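Long-range contact in YopX protein domain-containing protein (Enterococcus faecalis, PDB 2OX7), which is of unknown function but belongs to the YopX family and assembles from four copies of a chain rich in beta strands: residues I67-K76 / F82-D90. Numbering follows the deposited sequence.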
loop_
_atom_site.group_PDB
_atom_site.type_symbol
_atom_site.label_atom_id
_atom_site.label_comp_id
_atom_site.label_asym_id
_atom_site.label_seq_id
_atom_site.Cartn_x
_atom_site.Cartn_y
_atom_site.Cartn_z
ATOM N N ILE A 67 7.815 10.439 -21.716
ATOM C CA ILE A 67 8.857 10.001 -20.766
ATOM C C ILE A 67 8.306 8.945 -19.796
ATOM O O ILE A 67 7.122 9.020 -19.392
ATOM C CB ILE A 67 9.432 11.182 -19.958
ATOM C CG1 ILE A 67 10.039 12.224 -20.894
ATOM C CG2 ILE A 67 10.529 10.723 -18.980
ATOM C CD1 ILE A 67 11.381 11.812 -21.516
HETATM N N MSE A 68 9.173 7.981 -19.447
HETATM C CA MSE A 68 8.842 6.919 -18.484
HETATM C C MSE A 68 10.048 6.749 -17.598
HETATM O O MSE A 68 11.185 6.755 -18.093
HETATM C CB MSE A 68 8.523 5.602 -19.198
HETATM C CG MSE A 68 7.207 5.620 -19.968
HETATM SE SE MSE A 68 7.252 4.261 -21.398
HETATM C CE MSE A 68 7.959 5.412 -22.857
ATOM N N GLN A 69 9.818 6.574 -16.290
ATOM C CA GLN A 69 10.926 6.485 -15.364
ATOM C C GLN A 69 11.101 5.049 -14.902
ATOM O O GLN A 69 10.129 4.297 -14.805
ATOM C CB GLN A 69 10.665 7.392 -14.144
ATOM C CG GLN A 69 11.834 7.403 -13.172
ATOM C CD GLN A 69 11.706 8.481 -12.077
ATOM O OE1 GLN A 69 10.771 9.291 -12.086
ATOM N NE2 GLN A 69 12.683 8.512 -11.172
ATOM N N SER A 70 12.335 4.686 -14.614
ATOM C CA SER A 70 12.585 3.389 -13.956
ATOM C C SER A 70 11.995 3.336 -12.551
ATOM O O SER A 70 12.161 4.292 -11.734
ATOM C CB SER A 70 14.060 3.101 -13.891
ATOM O OG SER A 70 14.333 1.933 -13.109
ATOM N N THR A 71 11.381 2.200 -12.233
ATOM C CA THR A 71 10.851 1.977 -10.860
ATOM C C THR A 71 11.943 1.642 -9.867
ATOM O O THR A 71 11.684 1.622 -8.641
ATOM C CB THR A 71 9.887 0.791 -10.799
ATOM O OG1 THR A 71 10.605 -0.399 -11.122
ATOM C CG2 THR A 71 8.690 0.962 -11.778
ATOM N N GLY A 72 13.133 1.311 -10.370
ATOM C CA GLY A 72 14.208 0.805 -9.506
ATOM C C GLY A 72 14.079 -0.676 -9.218
ATOM O O GLY A 72 14.958 -1.259 -8.588
ATOM N N LEU A 73 13.000 -1.294 -9.690
ATOM C CA LEU A 73 12.815 -2.719 -9.406
ATOM C C LEU A 73 13.189 -3.535 -10.626
ATOM O O LEU A 73 13.097 -3.035 -11.757
ATOM C CB LEU A 73 11.373 -2.998 -9.018
ATOM C CG LEU A 73 10.900 -2.194 -7.777
ATOM C CD1 LEU A 73 9.408 -2.372 -7.623
ATOM C CD2 LEU A 73 11.689 -2.547 -6.515
ATOM N N LYS A 74 13.600 -4.785 -10.383
ATOM C CA LYS A 74 14.023 -5.697 -11.461
ATOM C C LYS A 74 13.023 -6.839 -11.641
ATOM O O LYS A 74 12.448 -7.346 -10.658
ATOM C CB LYS A 74 15.412 -6.264 -11.146
ATOM C CG LYS A 74 16.529 -5.189 -11.238
ATOM C CD LYS A 74 17.799 -5.822 -10.644
ATOM C CE LYS A 74 19.066 -5.024 -10.874
ATOM N NZ LYS A 74 18.871 -3.631 -10.514
ATOM N N ASP A 75 12.876 -7.321 -12.872
ATOM C CA ASP A 75 12.118 -8.562 -13.059
ATOM C C ASP A 75 12.966 -9.815 -12.785
ATOM O O ASP A 75 14.159 -9.721 -12.405
ATOM C CB ASP A 75 11.414 -8.629 -14.439
ATOM C CG ASP A 75 12.350 -9.014 -15.596
ATOM O OD1 ASP A 75 13.549 -9.246 -15.347
ATOM O OD2 ASP A 75 11.846 -9.054 -16.779
ATOM N N LYS A 76 12.352 -10.977 -13.003
ATOM C CA LYS A 76 12.990 -12.272 -12.777
ATOM C C LYS A 76 14.296 -12.453 -13.572
ATOM O O LYS A 76 15.175 -13.225 -13.152
ATOM C CB LYS A 76 11.993 -13.354 -13.172
ATOM C CG LYS A 76 12.286 -14.718 -12.678
ATOM C CD LYS A 76 11.258 -15.645 -13.352
ATOM C CE LYS A 76 11.604 -17.095 -13.090
ATOM N NZ LYS A 76 10.539 -18.006 -13.547
ATOM N N PHE A 82 10.256 -0.379 -15.958
ATOM C CA PHE A 82 9.889 1.035 -16.119
ATOM C C PHE A 82 8.370 1.220 -16.129
ATOM O O PHE A 82 7.599 0.302 -16.504
ATOM C CB PHE A 82 10.367 1.528 -17.513
ATOM C CG PHE A 82 11.826 1.812 -17.584
ATOM C CD1 PHE A 82 12.272 3.128 -17.627
ATOM C CD2 PHE A 82 12.743 0.774 -17.622
ATOM C CE1 PHE A 82 13.653 3.411 -17.718
ATOM C CE2 PHE A 82 14.151 1.036 -17.692
ATOM C CZ PHE A 82 14.602 2.361 -17.725
ATOM N N GLU A 83 7.947 2.448 -15.865
ATOM C CA GLU A 83 6.556 2.787 -16.160
ATOM C C GLU A 83 6.273 2.402 -17.623
ATOM O O GLU A 83 7.137 2.593 -18.516
ATOM C CB GLU A 83 6.313 4.295 -16.075
ATOM C CG GLU A 83 6.643 5.013 -14.803
ATOM C CD GLU A 83 6.380 6.528 -14.983
ATOM O OE1 GLU A 83 7.307 7.313 -15.375
ATOM O OE2 GLU A 83 5.208 6.906 -14.781
ATOM N N GLY A 84 5.047 1.951 -17.877
ATOM C CA GLY A 84 4.635 1.552 -19.246
ATOM C C GLY A 84 4.969 0.110 -19.604
ATOM O O GLY A 84 4.414 -0.438 -20.575
ATOM N N ASP A 85 5.859 -0.533 -18.833
ATOM C CA ASP A 85 6.118 -1.946 -19.063
ATOM C C ASP A 85 4.905 -2.806 -18.811
ATOM O O ASP A 85 4.031 -2.469 -18.004
ATOM C CB ASP A 85 7.287 -2.465 -18.199
ATOM C CG ASP A 85 8.671 -2.114 -18.794
ATOM O OD1 ASP A 85 8.787 -1.813 -20.021
ATOM O OD2 ASP A 85 9.674 -2.188 -18.057
ATOM N N ILE A 86 4.894 -3.971 -19.452
ATOM C CA ILE A 86 3.848 -4.992 -19.238
ATOM C C ILE A 86 4.482 -6.263 -18.702
ATOM O O ILE A 86 5.470 -6.789 -19.298
ATOM C CB ILE A 86 3.076 -5.274 -20.595
ATOM C CG1 ILE A 86 2.361 -3.996 -21.067
ATOM C CG2 ILE A 86 2.168 -6.534 -20.430
ATOM C CD1 ILE A 86 1.954 -4.007 -22.598
ATOM N N LEU A 87 3.998 -6.724 -17.536
ATOM C CA LEU A 87 4.602 -7.903 -16.878
ATOM C C LEU A 87 3.655 -9.082 -16.937
ATOM O O LEU A 87 2.425 -8.896 -16.898
ATOM C CB LEU A 87 4.901 -7.606 -15.412
ATOM C CG LEU A 87 6.202 -6.843 -15.127
ATOM C CD1 LEU A 87 6.300 -5.479 -15.785
ATOM C CD2 LEU A 87 6.215 -6.700 -13.616
ATOM N N VAL A 88 4.217 -10.277 -17.013
ATOM C CA VAL A 88 3.426 -11.496 -16.899
ATOM C C VAL A 88 3.997 -12.394 -15.834
ATOM O O VAL A 88 5.215 -12.411 -15.635
ATOM C CB VAL A 88 3.368 -12.292 -18.222
ATOM C CG1 VAL A 88 2.521 -11.532 -19.205
ATOM C CG2 VAL A 88 4.771 -12.618 -18.729
ATOM N N TYR A 89 3.132 -13.144 -15.171
ATOM C CA TYR A 89 3.570 -14.173 -14.230
ATOM C C TYR A 89 4.115 -15.395 -14.981
ATOM O O TYR A 89 3.439 -15.965 -15.872
ATOM C CB TYR A 89 2.382 -14.580 -13.345
ATOM C CG TYR A 89 2.796 -15.497 -12.234
ATOM C CD1 TYR A 89 3.620 -15.048 -11.211
ATOM C CD2 TYR A 89 2.334 -16.813 -12.191
ATOM C CE1 TYR A 89 4.013 -15.894 -10.195
ATOM C CE2 TYR A 89 2.716 -17.663 -11.182
ATOM C CZ TYR A 89 3.527 -17.187 -10.163
ATOM O OH TYR A 89 3.917 -18.037 -9.131
ATOM N N ASP A 90 5.321 -15.814 -14.631
ATOM C CA ASP A 90 6.077 -16.742 -15.464
ATOM C C ASP A 90 5.727 -18.205 -15.115
ATOM O O ASP A 90 6.591 -19.029 -14.822
ATOM C CB ASP A 90 7.573 -16.417 -15.395
ATOM C CG ASP A 90 8.412 -17.272 -16.337
ATOM O OD1 ASP A 90 7.904 -17.589 -17.439
ATOM O OD2 ASP A 90 9.578 -17.606 -15.981
#
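Gln69 and Glu83 exchange two hydrogen bonds. Glu83 N gives a nearly straight one to Gln69 O, at 3.1 Å and 169°. Gln69 N in turn donates to Glu83 OE1 at 2.8 Å, on the anti lone pair of the carboxylate. The side chain thus supplies the acceptor for the second bond. CG of Glu83 lies beside its own backbone N (chi1 -57°), and from there the extended chain reaches across to the backbone N of Gln69. Ser70 and Phe82 form an antiparallel non-hydrogen-bonded pair. Ser70 CB sits over a face of the Phe82 ring, a CH-pi contact 4.0 Å from the centroid, while Met68 O lies at the ring edge. SE of selenomethionine Met68 lies 3.3 Å from Glu83 O, and its CB and CG pack against the same oxygen. The type II turn from Phe82 to Asp85 is closed by Asp85 N to Phe82 O, and Phe82 N also donates to Asp85 OD2, 2.8 Å, from above the carboxylate plane. At the far end, Lys76 NZ makes a salt bridge to Asp90 OD2 at 2.6 Å, their side chains crossing at about a right angle. Asp90 also pairs with Arg99. The contact joins strand 65-71, outermost in its sheet within this chain, beside 7-11, to Phe82 and the turn that leads into strand 85-89, which lies between 101-107 and 131-136 in another sheet.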